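Short-chain-enoyl-CoA hydratase (Clostridium acetobutylicum, PDB 5Z7R) catalyses the reversible hydration of crotonyl-CoA, accepting hexenoyl-CoA but not longer analogues, in butanoate metabolism. Local coordinates at residues Leu3-Leu8 with Ile19-Ala24; Ala27-Thr32 with Gly65-Glu70. All blocks are in the same frame, centred on the assembly; numbering follows the deposited sequence.

Contact 1. Residues Leu3-Leu8 with Ile19-Ala24; sequences LNNVIL and INRPKA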
# COMPACT_ATOMS: atom_id res chain seq x y z
N LEU A 3 -23.49 -24.74 -22.71
CA LEU A 3 -22.02 -24.74 -22.67
C LEU A 3 -21.41 -25.77 -23.58
O LEU A 3 -21.77 -26.94 -23.47
CB LEU A 3 -21.57 -25.09 -21.25
CG LEU A 3 -22.17 -24.25 -20.12
CD1 LEU A 3 -21.79 -24.85 -18.77
CD2 LEU A 3 -21.70 -22.82 -20.25
N ASN A 4 -20.49 -25.39 -24.46
CA ASN A 4 -19.80 -26.41 -25.25
C ASN A 4 -18.28 -26.30 -25.31
O ASN A 4 -17.63 -26.90 -26.17
CB ASN A 4 -20.44 -26.54 -26.65
CG ASN A 4 -20.48 -25.23 -27.41
OD1 ASN A 4 -21.54 -24.62 -27.57
ND2 ASN A 4 -19.33 -24.81 -27.90
N ASN A 5 -17.70 -25.56 -24.36
CA ASN A 5 -16.25 -25.59 -24.08
C ASN A 5 -15.94 -26.02 -22.62
O ASN A 5 -14.80 -26.40 -22.29
CB ASN A 5 -15.60 -24.23 -24.40
CG ASN A 5 -15.46 -23.96 -25.89
OD1 ASN A 5 -15.57 -24.86 -26.71
ND2 ASN A 5 -15.18 -22.72 -26.25
N VAL A 6 -16.97 -26.01 -21.77
CA VAL A 6 -16.83 -26.20 -20.33
C VAL A 6 -17.91 -27.08 -19.73
O VAL A 6 -19.08 -26.76 -19.82
CB VAL A 6 -16.93 -24.83 -19.63
CG1 VAL A 6 -16.72 -24.97 -18.11
CG2 VAL A 6 -15.95 -23.87 -20.28
N ILE A 7 -17.51 -28.16 -19.07
CA ILE A 7 -18.45 -29.02 -18.40
C ILE A 7 -18.55 -28.64 -16.93
O ILE A 7 -17.54 -28.35 -16.31
CB ILE A 7 -17.99 -30.49 -18.51
CG1 ILE A 7 -17.77 -30.87 -19.97
CG2 ILE A 7 -19.03 -31.40 -17.87
CD1 ILE A 7 -16.97 -32.14 -20.16
N LEU A 8 -19.75 -28.69 -16.36
CA LEU A 8 -19.91 -28.44 -14.94
C LEU A 8 -20.71 -29.53 -14.23
O LEU A 8 -21.87 -29.76 -14.60
CB LEU A 8 -20.62 -27.11 -14.73
CG LEU A 8 -21.04 -26.84 -13.27
CD1 LEU A 8 -19.84 -26.55 -12.38
CD2 LEU A 8 -22.02 -25.69 -13.18
N ILE A 19 -12.43 -27.82 -18.36
CA ILE A 19 -12.35 -27.21 -19.67
C ILE A 19 -12.11 -28.32 -20.67
O ILE A 19 -11.19 -29.12 -20.49
CB ILE A 19 -11.26 -26.15 -19.77
CG1 ILE A 19 -11.70 -24.93 -18.96
CG2 ILE A 19 -11.03 -25.78 -21.23
CD1 ILE A 19 -10.56 -24.19 -18.33
N ASN A 20 -12.93 -28.32 -21.72
CA ASN A 20 -13.04 -29.45 -22.63
C ASN A 20 -12.99 -29.01 -24.09
O ASN A 20 -14.02 -28.93 -24.73
CB ASN A 20 -14.34 -30.19 -22.30
CG ASN A 20 -14.58 -31.41 -23.17
OD1 ASN A 20 -13.68 -31.94 -23.83
ND2 ASN A 20 -15.82 -31.86 -23.18
N ARG A 21 -11.79 -28.69 -24.59
CA ARG A 21 -11.55 -28.49 -26.03
C ARG A 21 -10.40 -29.39 -26.44
O ARG A 21 -9.32 -28.90 -26.78
CB ARG A 21 -11.25 -27.04 -26.39
CG ARG A 21 -12.43 -26.09 -26.27
CD ARG A 21 -12.00 -24.66 -26.63
NE ARG A 21 -11.47 -24.53 -28.00
CZ ARG A 21 -10.61 -23.58 -28.42
NH1 ARG A 21 -10.12 -22.68 -27.57
NH2 ARG A 21 -10.21 -23.55 -29.69
N PRO A 22 -10.66 -30.72 -26.44
CA PRO A 22 -9.66 -31.79 -26.58
C PRO A 22 -8.74 -31.58 -27.75
O PRO A 22 -7.53 -31.75 -27.61
CB PRO A 22 -10.51 -33.04 -26.82
CG PRO A 22 -11.79 -32.76 -26.11
CD PRO A 22 -12.02 -31.29 -26.34
N LYS A 23 -9.31 -31.18 -28.88
CA LYS A 23 -8.53 -30.95 -30.09
C LYS A 23 -7.73 -29.66 -30.03
O LYS A 23 -6.72 -29.52 -30.72
CB LYS A 23 -9.46 -30.98 -31.30
CG LYS A 23 -10.06 -32.37 -31.52
CD LYS A 23 -11.29 -32.37 -32.42
CE LYS A 23 -12.08 -33.66 -32.25
NZ LYS A 23 -13.47 -33.49 -32.76
N ALA A 24 -8.17 -28.71 -29.20
CA ALA A 24 -7.45 -27.44 -29.04
C ALA A 24 -6.53 -27.47 -27.81
O ALA A 24 -5.94 -26.45 -27.46
CB ALA A 24 -8.42 -26.28 -28.95
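The guanidinium of Arg21 carries Ala24 CB on one face, 3.2 Å above the plane and displaced toward the rim, while the Asn5 amide, tilted 28° from it, runs alongside the arginine chain. These groups sit where the N-terminal β-hairpin at the sheet edge of the crotonase fold comes apart: strands 6-11 and 14-19 are antiparallel, and Val6 and Ile19 make a non-hydrogen-bonded pair whose side chains share the face packed by helix 30-45. Beyond that pair, Asn20 N donates to Asn5 O at 2.7 Å along a nearly straight line. The donor stands 26° above the carbonyl plane. Asn5 CG lies 3.6 Å from Arg21 CD, so the two side chains meet as an amide lying beside the methylenes of the arginine chain. A bend at chi3 turns the guanidinium, and NH1 then bonds to Ala27 O. The loop itself tightens through Ala24 N, which donates to Arg21 O at 2.7 Å. On the other flank Asn20 has CG anti to its backbone N and crosses Ile7 obliquely; there Ile7 CD1 presses to 3.2 Å from Asn20 ND2.

Contact 2. Residues Ala27-Thr32 with Gly65-Glu70; sequences ALNSDT and GADISE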
# COMPACT_ATOMS: atom_id res chain seq x y z
N ALA A 27 -7.38 -25.02 -24.94
CA ALA A 27 -7.01 -23.60 -25.02
C ALA A 27 -8.18 -22.65 -24.76
O ALA A 27 -9.37 -23.01 -24.96
CB ALA A 27 -6.35 -23.25 -26.34
N LEU A 28 -7.82 -21.46 -24.29
CA LEU A 28 -8.79 -20.43 -23.96
C LEU A 28 -9.01 -19.50 -25.13
O LEU A 28 -8.07 -19.00 -25.73
CB LEU A 28 -8.30 -19.60 -22.79
CG LEU A 28 -7.97 -20.38 -21.54
CD1 LEU A 28 -7.23 -19.48 -20.57
CD2 LEU A 28 -9.24 -20.95 -20.93
N ASN A 29 -10.28 -19.29 -25.46
CA ASN A 29 -10.68 -18.25 -26.39
C ASN A 29 -11.82 -17.51 -25.73
O ASN A 29 -12.24 -17.90 -24.61
CB ASN A 29 -11.11 -18.85 -27.72
CG ASN A 29 -12.18 -19.92 -27.57
OD1 ASN A 29 -12.91 -19.98 -26.56
ND2 ASN A 29 -12.29 -20.77 -28.57
N SER A 30 -12.33 -16.46 -26.39
CA SER A 30 -13.37 -15.60 -25.80
C SER A 30 -14.63 -16.39 -25.37
O SER A 30 -15.16 -16.15 -24.27
CB SER A 30 -13.76 -14.48 -26.77
OG SER A 30 -12.64 -14.02 -27.49
N ASP A 31 -15.08 -17.35 -26.20
CA ASP A 31 -16.28 -18.13 -25.85
C ASP A 31 -16.02 -18.91 -24.57
O ASP A 31 -16.92 -19.06 -23.73
CB ASP A 31 -16.71 -19.10 -26.96
CG ASP A 31 -17.15 -18.40 -28.24
OD1 ASP A 31 -17.55 -17.22 -28.18
OD2 ASP A 31 -17.09 -19.04 -29.31
N THR A 32 -14.79 -19.43 -24.44
CA THR A 32 -14.41 -20.20 -23.25
C THR A 32 -14.39 -19.32 -22.00
O THR A 32 -15.00 -19.67 -20.97
CB THR A 32 -13.05 -20.88 -23.45
OG1 THR A 32 -13.01 -21.54 -24.71
CG2 THR A 32 -12.78 -21.89 -22.38
N GLY A 65 -2.55 -22.61 -23.36
CA GLY A 65 -2.58 -21.29 -23.95
C GLY A 65 -3.91 -20.67 -24.30
O GLY A 65 -4.95 -21.07 -23.82
N ALA A 66 -3.85 -19.67 -25.15
CA ALA A 66 -5.05 -19.02 -25.65
C ALA A 66 -4.94 -18.92 -27.16
O ALA A 66 -3.83 -18.92 -27.72
CB ALA A 66 -5.26 -17.65 -24.98
N ASP A 67 -6.11 -18.85 -27.81
CA ASP A 67 -6.22 -18.76 -29.28
C ASP A 67 -5.56 -17.48 -29.81
O ASP A 67 -6.03 -16.36 -29.59
CB ASP A 67 -7.70 -18.82 -29.68
CG ASP A 67 -7.92 -19.49 -31.01
OD1 ASP A 67 -7.21 -19.13 -31.97
OD2 ASP A 67 -8.83 -20.36 -31.09
N ILE A 68 -4.46 -17.67 -30.53
CA ILE A 68 -3.69 -16.57 -31.11
C ILE A 68 -4.35 -15.96 -32.35
O ILE A 68 -3.97 -14.87 -32.77
CB ILE A 68 -2.28 -17.07 -31.48
CG1 ILE A 68 -1.57 -17.63 -30.24
CG2 ILE A 68 -1.45 -15.97 -32.14
CD1 ILE A 68 -1.60 -16.71 -29.05
N SER A 69 -5.33 -16.66 -32.94
CA SER A 69 -6.08 -16.13 -34.08
C SER A 69 -6.95 -14.98 -33.67
O SER A 69 -7.12 -14.04 -34.44
CB SER A 69 -6.99 -17.19 -34.70
OG SER A 69 -6.23 -18.27 -35.12
N GLU A 70 -7.51 -15.06 -32.46
CA GLU A 70 -8.38 -13.99 -32.03
C GLU A 70 -7.54 -12.75 -31.78
O GLU A 70 -8.05 -11.65 -31.89
CB GLU A 70 -9.17 -14.37 -30.79
CG GLU A 70 -10.11 -15.54 -31.00
CD GLU A 70 -10.94 -15.84 -29.76
OE1 GLU A 70 -10.49 -15.49 -28.64
OE2 GLU A 70 -12.04 -16.44 -29.92
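Glu70 reaches from the weakly bonded helix start at 68-70 to the first turn of helix 30-45. Its CB heads toward the other segment, CG stands anti to the carbonyl carbon (chi1 -63°), and the extended chain beyond brings CD to 3.6 Å from Asn29 CB. At the tip the two oxygens differ. OE2 rests 3.4 Å from the same Asn29 CB, whereas OE1 is gripped twice: Ser30 N reaches its syn lone pair at 3.1 Å, and Ser30 OG donates at 2.8 Å from above the carboxylate, 51° out of plane. Sitting at a helix N-terminus, this carboxylate is probably steadied in its charged form. Asn29 caps that helix, its OD1 accepting from Thr32 N at 2.9 Å and, at a very short 2.4 Å, from Thr32 OG1. Below, the backbones join in a single bridge between Leu28 and Ala66: Leu28 N donates in plane to a lone pair of Gly65 O at 2.9 Å, and Asp67 N donates to Leu28 O at the same length. These two bonds do not involve Ala66 N, consistent with the oxyanion hole of the crotonase family, to which a backbone N-H of this Gly-Ala-Asp segment probably contributes.

Contact 1 closes before contact 2 opens, so the two come in series along the chain, with centres about 12 Å apart on the same side of its centre. One continuous run joins them: after strand 14-19 the chain leaves the sheet, and the loop that follows carries 20-24 and then 27-29 before helix 30-45 begins. Arg21 is the main link, belonging to contact 1 but reaching the 27-32 segment of contact 2; its approach to Asp67 on the other segment is long and weak. Asn5 also packs against Asn29. The sheet edge is thereby tied to the loop bordering the probable active site, and Ile68 and Ser69 extend the connection to Phe249 and Ile250 of a neighbouring subunit.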